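Local coordinates for structure-specific endonuclease subunit SLX1 (Candida glabrata, PDB 4XM5), which acts as the catalytic subunit of the SLX1-SLX4 structure-specific endonuclease, making single-strand cuts in branched DNA near junctions during DNA repair and recombination, at the interface of chains A and B. Numbering follows the deposited sequence. Chains: chain A/B, Structure-specific endonuclease subunit SLX1.

Contact 1: the interface of chains A and B. Residues chain A 81, 85, 117, 121-123; chain B 257, 271-272.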
loop_
_atom_site.group_PDB
_atom_site.type_symbol
_atom_site.label_atom_id
_atom_site.label_comp_id
_atom_site.label_asym_id
_atom_site.label_seq_id
_atom_site.Cartn_x
_atom_site.Cartn_y
_atom_site.Cartn_z
ATOM N N ALA A 81 5.893 8.115 -9.371
ATOM C CA ALA A 81 5.099 9.316 -9.570
ATOM C C ALA A 81 5.995 10.569 -9.426
ATOM O O ALA A 81 5.866 11.532 -10.169
ATOM C CB ALA A 81 3.955 9.359 -8.594
ATOM N N GLY A 85 5.390 11.642 -12.626
ATOM C CA GLY A 85 3.994 11.975 -12.399
ATOM C C GLY A 85 3.692 13.442 -12.623
ATOM O O GLY A 85 4.591 14.251 -12.866
ATOM N N LEU A 117 2.183 15.029 -4.138
ATOM C CA LEU A 117 1.979 13.653 -3.677
ATOM C C LEU A 117 1.495 13.566 -2.228
ATOM O O LEU A 117 0.575 12.787 -1.914
ATOM C CB LEU A 117 3.269 12.843 -3.845
ATOM C CG LEU A 117 3.743 12.693 -5.301
ATOM C CD1 LEU A 117 5.218 12.212 -5.439
ATOM C CD2 LEU A 117 2.770 11.788 -6.088
ATOM N N GLU A 121 -2.620 13.983 -2.865
ATOM C CA GLU A 121 -2.765 12.621 -3.369
ATOM C C GLU A 121 -3.057 11.621 -2.275
ATOM O O GLU A 121 -2.853 11.907 -1.106
ATOM C CB GLU A 121 -1.507 12.186 -4.098
ATOM C CG GLU A 121 -1.233 12.948 -5.348
ATOM C CD GLU A 121 -2.116 12.506 -6.468
ATOM O OE1 GLU A 121 -1.946 13.046 -7.577
ATOM O OE2 GLU A 121 -2.959 11.612 -6.237
ATOM N N TYR A 122 -3.514 10.431 -2.665
ATOM C CA TYR A 122 -3.870 9.388 -1.696
ATOM C C TYR A 122 -2.765 9.112 -0.662
ATOM O O TYR A 122 -3.052 8.660 0.453
ATOM C CB TYR A 122 -4.235 8.099 -2.417
ATOM C CG TYR A 122 -3.096 7.275 -2.992
ATOM C CD1 TYR A 122 -2.237 6.547 -2.167
ATOM C CD2 TYR A 122 -2.930 7.162 -4.366
ATOM C CE1 TYR A 122 -1.223 5.777 -2.689
ATOM C CE2 TYR A 122 -1.934 6.377 -4.905
ATOM C CZ TYR A 122 -1.077 5.684 -4.064
ATOM O OH TYR A 122 -0.071 4.899 -4.586
ATOM N N PHE A 123 -1.513 9.381 -1.032
ATOM C CA PHE A 123 -0.402 9.245 -0.105
ATOM C C PHE A 123 -0.651 10.027 1.173
ATOM O O PHE A 123 -0.056 9.722 2.207
ATOM C CB PHE A 123 0.903 9.711 -0.746
ATOM C CG PHE A 123 1.358 8.847 -1.878
ATOM C CD1 PHE A 123 1.909 7.592 -1.632
ATOM C CD2 PHE A 123 1.242 9.280 -3.189
ATOM C CE1 PHE A 123 2.339 6.770 -2.695
ATOM C CE2 PHE A 123 1.660 8.491 -4.230
ATOM C CZ PHE A 123 2.215 7.220 -3.990
ATOM N N TYR B 257 5.931 3.027 -17.247
ATOM C CA TYR B 257 5.135 3.922 -16.428
ATOM C C TYR B 257 5.101 5.319 -17.046
ATOM O O TYR B 257 4.059 5.981 -17.075
ATOM C CB TYR B 257 5.693 3.983 -15.009
ATOM C CG TYR B 257 5.034 5.047 -14.164
ATOM C CD1 TYR B 257 3.886 4.756 -13.436
ATOM C CD2 TYR B 257 5.546 6.342 -14.106
ATOM C CE1 TYR B 257 3.263 5.720 -12.675
ATOM C CE2 TYR B 257 4.916 7.319 -13.351
ATOM C CZ TYR B 257 3.783 6.984 -12.628
ATOM O OH TYR B 257 3.135 7.914 -11.873
ATOM N N THR B 271 -3.280 11.144 -12.532
ATOM C CA THR B 271 -2.166 12.022 -12.206
ATOM C C THR B 271 -0.927 11.233 -11.814
ATOM O O THR B 271 0.200 11.657 -12.083
ATOM C CB THR B 271 -2.524 12.989 -11.060
ATOM O OG1 THR B 271 -3.203 12.268 -10.024
ATOM C CG2 THR B 271 -3.423 14.108 -11.562
ATOM N N ILE B 272 -1.119 10.084 -11.173
ATOM C CA ILE B 272 0.038 9.343 -10.684
ATOM C C ILE B 272 -0.024 7.831 -10.905
ATOM O O ILE B 272 0.976 7.148 -10.722
ATOM C CB ILE B 272 0.267 9.602 -9.184
ATOM C CG1 ILE B 272 -0.924 9.115 -8.360
ATOM C CG2 ILE B 272 0.518 11.065 -8.937
ATOM C CD1 ILE B 272 -0.737 9.278 -6.879
#
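B:Ile272 plugs into a pocket on chain A formed by A:Ala81, A:Leu117, A:Glu121, A:Tyr122 and A:Phe123, reaching from the predicted SLX1-type zinc-finger region of one copy to the GIY-YIG nuclease side of the other.

The apolar contacts divide between its two branches. CG1 sits between the backbone N and the carbonyl carbon (chi1 62°), and the extended bond beyond it drives CD1 inward. There CD1 meets CE2 of A:Phe123 at 3.7 Å and also touches the rim of A:Tyr122; these two aromatic rings pack on each other. The other branch, CG2, reaches CD2 of A:Leu117 at 3.7 Å. A branched aliphatic residue can thus fill both directions at once. A:Ala81, on helix 72-84, offers a small CB, 3.7 Å from CB of B:Ile272, which lets the chain come close.

A:Glu121 joins the apolar and polar parts. Its chain bends at chi2 (-77°), and its carboxylate carbon CD packs 3.5 Å from the CD1 methyl of B:Ile272. OE1 accepts a hydrogen bond of 2.9 Å from the OG1 hydroxyl of B:Thr271, through the syn lone pair.

A bond within chain B may steady B:Ile272. The phenol OH of B:Tyr257, which also rests 3.3 Å from CA of A:Ala81, donates to the backbone O of B:Ile272 at 2.6 Å, from 44° out of the carbonyl plane.

Contact 2: the interface of chains A and B. Residues chain A 272-273, 288, 292; chain B 77, 122.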
loop_
_atom_site.group_PDB
_atom_site.type_symbol
_atom_site.label_atom_id
_atom_site.label_comp_id
_atom_site.label_asym_id
_atom_site.label_seq_id
_atom_site.Cartn_x
_atom_site.Cartn_y
_atom_site.Cartn_z
ATOM N N ILE A 272 -12.318 6.532 5.778
ATOM C CA ILE A 272 -11.788 5.186 5.966
ATOM C C ILE A 272 -10.448 5.118 6.700
ATOM O O ILE A 272 -10.022 4.038 7.090
ATOM C CB ILE A 272 -11.637 4.457 4.618
ATOM C CG1 ILE A 272 -10.637 5.181 3.718
ATOM C CG2 ILE A 272 -12.972 4.335 3.936
ATOM C CD1 ILE A 272 -10.394 4.485 2.410
ATOM N N ILE A 273 -9.784 6.253 6.880
ATOM C CA ILE A 273 -8.600 6.288 7.732
ATOM C C ILE A 273 -8.692 7.451 8.716
ATOM O O ILE A 273 -8.968 8.578 8.313
ATOM C CB ILE A 273 -7.305 6.396 6.902
ATOM C CG1 ILE A 273 -7.045 5.072 6.184
ATOM C CG2 ILE A 273 -6.135 6.694 7.774
ATOM C CD1 ILE A 273 -5.622 4.874 5.740
ATOM N N TRP A 288 -1.830 6.902 12.802
ATOM C CA TRP A 288 -2.439 5.590 12.660
ATOM C C TRP A 288 -1.526 4.540 11.995
ATOM O O TRP A 288 -1.617 3.344 12.301
ATOM C CB TRP A 288 -3.762 5.709 11.885
ATOM C CG TRP A 288 -4.426 4.409 11.676
ATOM C CD1 TRP A 288 -4.600 3.776 10.493
ATOM C CD2 TRP A 288 -4.984 3.552 12.682
ATOM N NE1 TRP A 288 -5.254 2.574 10.682
ATOM C CE2 TRP A 288 -5.497 2.409 12.021
ATOM C CE3 TRP A 288 -5.112 3.643 14.078
ATOM C CZ2 TRP A 288 -6.117 1.361 12.702
ATOM C CZ3 TRP A 288 -5.732 2.609 14.760
ATOM C CH2 TRP A 288 -6.227 1.479 14.067
ATOM N N ILE A 292 -0.255 0.964 13.510
ATOM C CA ILE A 292 -0.257 -0.291 12.775
ATOM C C ILE A 292 1.143 -0.906 12.690
ATOM O O ILE A 292 1.300 -2.114 12.883
ATOM C CB ILE A 292 -0.818 -0.117 11.353
ATOM C CG1 ILE A 292 -2.287 0.295 11.423
ATOM C CG2 ILE A 292 -0.673 -1.414 10.571
ATOM C CD1 ILE A 292 -2.946 0.408 10.084
ATOM N N GLN B 77 -6.228 -2.785 5.838
ATOM C CA GLN B 77 -6.967 -1.542 5.897
ATOM C C GLN B 77 -8.291 -1.543 5.112
ATOM O O GLN B 77 -9.241 -0.864 5.503
ATOM C CB GLN B 77 -6.063 -0.426 5.430
ATOM C CG GLN B 77 -4.865 -0.301 6.370
ATOM C CD GLN B 77 -4.118 0.963 6.161
ATOM O OE1 GLN B 77 -3.206 1.013 5.356
ATOM N NE2 GLN B 77 -4.509 2.009 6.875
ATOM N N TYR B 122 -9.483 5.640 -2.554
ATOM C CA TYR B 122 -8.144 5.467 -3.128
ATOM C C TYR B 122 -7.864 4.031 -3.606
ATOM O O TYR B 122 -7.042 3.822 -4.506
ATOM C CB TYR B 122 -7.080 5.893 -2.126
ATOM C CG TYR B 122 -6.786 4.945 -0.976
ATOM C CD1 TYR B 122 -6.092 3.751 -1.177
ATOM C CD2 TYR B 122 -7.135 5.284 0.324
ATOM C CE1 TYR B 122 -5.799 2.907 -0.131
ATOM C CE2 TYR B 122 -6.830 4.460 1.386
ATOM C CZ TYR B 122 -6.162 3.267 1.157
ATOM O OH TYR B 122 -5.854 2.427 2.208
HETATM O O HOH W 1 -8.600 1.584 6.941
#
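B:Gln77, on helix 72-84 of the GIY-YIG nuclease domain, lays its amide against A:Ile273, A:Trp288 and A:Ile292. The isoleucine at 273 belongs to the predicted SLX1-type zinc-finger region of the partner, while the other two stand on helix 288-302.

Van der Waals contacts surround NE2 of the amide among the residues here. CG of B:Gln77 is anti to its own carbonyl carbon (chi1 -62°), and the chain stays extended beyond it, so the amide is carried well away from its helix toward chain A. As modelled, NE2 lies 3.3 Å from CD1 of A:Ile273, the methyl end of a side chain that crosses the glutamine obliquely. CD1 of A:Ile292 comes to 3.9 Å from the same NE2. Glutamine suits this place because its long, flexible stem carries the amide out from the helix, and the amide end itself sits among A:Ile273, A:Ile292 and the indole edge.

The aromatic contact is made at an edge. NE2 of B:Gln77 lies in the plane of the A:Trp288 indole, beside its pyrrole rim and 3.9 Å from NE1, too far for a hydrogen bond. This edge position rules out face-to-face stacking; the amide and ring planes are tilted 40° against each other. A:Ile292, one helical turn further on, sets its CG1, offset toward the rim, 3.7 Å above one indole face and may help hold the ring.

A water makes one polar link. Water 1 lies 2.8 Å from the backbone O of A:Ile272 and 2.9 Å from the backbone O of B:Gln77. Since both partners are carbonyl oxygens, the water can donate one hydrogen to each, joining two acceptors that could not bond each other directly. Beside this bridge A:Ile272 enters the pocket of chain B, where B:Tyr122 forms part of the wall.

Contacts 1 and 2 have C-alpha centres about 18 Å apart and belong to one two-fold symmetric interface, so each recurs with the chains exchanged. B:Ile272 with A:Tyr122 in contact 1 has its twin in A:Ile272 with B:Tyr122 in contact 2, and helix 72-84 serves both, through A:Ala81 and B:Gln77 respectively. Each copy thus gives the 271-273 loop of its predicted zinc-finger region, with helix 288-302 beside it in contact 2, and receives its partner's on the nuclease side. SLX1 works as a heterodimer with SLX4; whether this SLX1 pair forms in the cell or reflects crystallisation of the isolated subunit, the structure alone does not show.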